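Local structure of histidine--tRNA ligase (Staphylococcus aureus, 1QE0) at the interface of chains A and B. The protein catalyses the ATP-dependent attachment of L-histidine to tRNA(His), working as a homodimeric class II aminoacyl-tRNA synthetase. Residues are numbered along the deposited sequence; one frame, centred on the assembly and turned at random. Chains: chain A/B, Histidine--tRNA ligase.

The interface of chains A and B. Residues chain A 5-6, 65-66, 77, 111, 122; chain B 43, 67, 69-70, 75.
This patch belongs to the two-fold homodimer interface of a class II synthetase core, where the N-terminal loop of chain A, strands 65-67 and 75-77, the end of strand 102-111 and the A:Arg122 loop meet strands 43-45, 66-67 and 75-77 and the short helix 69-72 of chain B. B:Phe43 lies in the motif 1 region, a dimer-interface motif, and A:Phe111 begins the FRxE of motif 2. A:Tyr65 lies at the centre, CG anti to the carbonyl carbon (chi1 -68°), its side chain running across those of B:Phe67, B:Phe43 and B:Ile75 at about right angles. B:Phe67, its ring perpendicular to the phenol, turns its rim to it, with CE1 3.5 Å from A:Tyr65 CD2, while B:Ile75 CG1 covers the centre of one B:Phe67 face within chain B. The CD1 tip of B:Ile75 touches A:Tyr65 CE2 at 3.8 Å. B:Phe43, its CG in the crowded position between backbone N and carbonyl carbon (chi1 53°), brings its CZ tip to one side of the A:Tyr65 ring plane, near the hydroxyl end. A:Pro5 CB meets its edge in plane at CE2, 3.5 Å away, and A:Phe111 comes tip to tip, CD1 to B:Phe43 CE1 at 3.7 Å. A:Leu77 CD2 fills in beside B:Phe67 and B:Phe43. At the polar end the B:Lys70 amine is modelled implausibly tight against the A:Arg122 chain; the carbonyl O of poorly ordered A:Arg6 is a badly angled, doubtful partner. B:Lys70, bent at chi2 (59°) and extended beyond, donates from NZ to the phenol OH of A:Tyr65 at 2.8 Å.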
# COMPACT_ATOMS: atom_id res chain seq x y z
N PRO A 5 0.84 17.28 13.94
CA PRO A 5 -0.03 18.38 13.52
C PRO A 5 -1.51 18.06 13.87
O PRO A 5 -1.90 16.89 14.00
CB PRO A 5 0.21 18.43 12.01
CG PRO A 5 1.62 18.02 11.89
CD PRO A 5 1.67 16.84 12.81
N ARG A 6 -2.34 19.09 14.03
CA ARG A 6 -3.73 18.86 14.39
C ARG A 6 -4.50 18.11 13.30
O ARG A 6 -4.29 18.33 12.12
CB ARG A 6 -4.43 20.16 14.78
CG ARG A 6 -5.79 19.93 15.43
CD ARG A 6 -6.28 21.15 16.17
NE ARG A 6 -6.69 22.22 15.27
CZ ARG A 6 -6.66 23.51 15.59
NH1 ARG A 6 -7.05 24.43 14.70
NH2 ARG A 6 -6.20 23.87 16.78
N TYR A 65 -4.14 22.09 0.86
CA TYR A 65 -2.86 22.60 1.28
C TYR A 65 -2.13 23.06 0.07
O TYR A 65 -1.51 22.25 -0.63
CB TYR A 65 -2.04 21.51 1.96
CG TYR A 65 -2.59 21.08 3.27
CD1 TYR A 65 -3.74 20.30 3.33
CD2 TYR A 65 -1.94 21.43 4.45
CE1 TYR A 65 -4.23 19.86 4.55
CE2 TYR A 65 -2.43 21.00 5.67
CZ TYR A 65 -3.56 20.22 5.72
OH TYR A 65 -4.00 19.76 6.93
N THR A 66 -2.22 24.35 -0.21
CA THR A 66 -1.53 24.91 -1.36
C THR A 66 -0.38 25.74 -0.83
O THR A 66 -0.45 26.29 0.25
CB THR A 66 -2.45 25.81 -2.20
OG1 THR A 66 -3.67 25.12 -2.51
CG2 THR A 66 -1.74 26.21 -3.51
N LEU A 77 -1.16 19.65 -2.00
CA LEU A 77 -1.24 18.31 -1.49
C LEU A 77 -2.59 17.83 -2.03
O LEU A 77 -3.61 18.50 -1.83
CB LEU A 77 -1.21 18.34 0.04
CG LEU A 77 0.13 18.12 0.77
CD1 LEU A 77 1.26 18.80 0.08
CD2 LEU A 77 0.02 18.58 2.22
N PHE A 111 -5.12 14.67 1.36
CA PHE A 111 -5.08 15.79 2.29
C PHE A 111 -6.15 16.86 2.13
O PHE A 111 -6.05 17.73 1.26
CB PHE A 111 -3.72 16.47 2.18
CG PHE A 111 -2.58 15.54 2.34
CD1 PHE A 111 -1.93 15.43 3.57
CD2 PHE A 111 -2.19 14.70 1.29
CE1 PHE A 111 -0.92 14.50 3.74
CE2 PHE A 111 -1.18 13.77 1.44
CZ PHE A 111 -0.55 13.66 2.67
N ARG A 122 -6.95 15.55 8.76
CA ARG A 122 -6.53 16.31 7.61
C ARG A 122 -5.81 15.40 6.63
O ARG A 122 -5.74 15.69 5.44
CB ARG A 122 -5.65 17.46 8.05
CG ARG A 122 -6.46 18.66 8.43
CD ARG A 122 -6.72 18.71 9.88
NE ARG A 122 -6.26 20.00 10.40
CZ ARG A 122 -6.88 20.67 11.37
NH1 ARG A 122 -7.98 20.18 11.93
NH2 ARG A 122 -6.40 21.84 11.77
N PHE B 43 3.51 15.32 6.92
CA PHE B 43 4.15 16.52 7.39
C PHE B 43 4.18 16.54 8.93
O PHE B 43 3.42 15.83 9.61
CB PHE B 43 3.44 17.76 6.82
CG PHE B 43 1.95 17.77 7.05
CD1 PHE B 43 1.08 17.58 5.99
CD2 PHE B 43 1.43 17.92 8.34
CE1 PHE B 43 -0.30 17.52 6.21
CE2 PHE B 43 0.05 17.86 8.56
CZ PHE B 43 -0.82 17.67 7.49
N PHE B 67 5.19 25.48 5.00
CA PHE B 67 4.12 26.38 4.65
C PHE B 67 3.30 26.66 5.89
O PHE B 67 3.05 25.75 6.69
CB PHE B 67 3.29 25.89 3.43
CG PHE B 67 2.89 24.43 3.46
CD1 PHE B 67 1.57 24.07 3.60
CD2 PHE B 67 3.83 23.41 3.33
CE1 PHE B 67 1.18 22.75 3.60
CE2 PHE B 67 3.45 22.08 3.33
CZ PHE B 67 2.13 21.75 3.47
N ASP B 69 0.53 26.68 6.98
CA ASP B 69 -0.85 26.29 6.84
C ASP B 69 -1.33 25.77 8.17
O ASP B 69 -0.91 26.27 9.21
CB ASP B 69 -1.00 25.31 5.69
CG ASP B 69 -0.79 25.99 4.34
OD1 ASP B 69 -1.56 25.69 3.39
OD2 ASP B 69 0.13 26.85 4.24
N LYS B 70 -2.29 24.86 8.15
CA LYS B 70 -2.77 24.30 9.39
C LYS B 70 -3.27 25.40 10.32
O LYS B 70 -3.34 25.21 11.54
CB LYS B 70 -1.62 23.56 10.07
CG LYS B 70 -2.03 22.34 10.82
CD LYS B 70 -2.70 21.38 9.87
CE LYS B 70 -2.93 20.07 10.55
NZ LYS B 70 -3.61 19.15 9.62
N ILE B 75 4.02 24.11 9.11
CA ILE B 75 4.17 22.66 8.96
C ILE B 75 5.21 22.38 7.88
O ILE B 75 5.55 23.25 7.09
CB ILE B 75 2.87 22.00 8.58
CG1 ILE B 75 2.36 22.57 7.26
CG2 ILE B 75 1.89 22.16 9.71
CD1 ILE B 75 1.00 22.04 6.86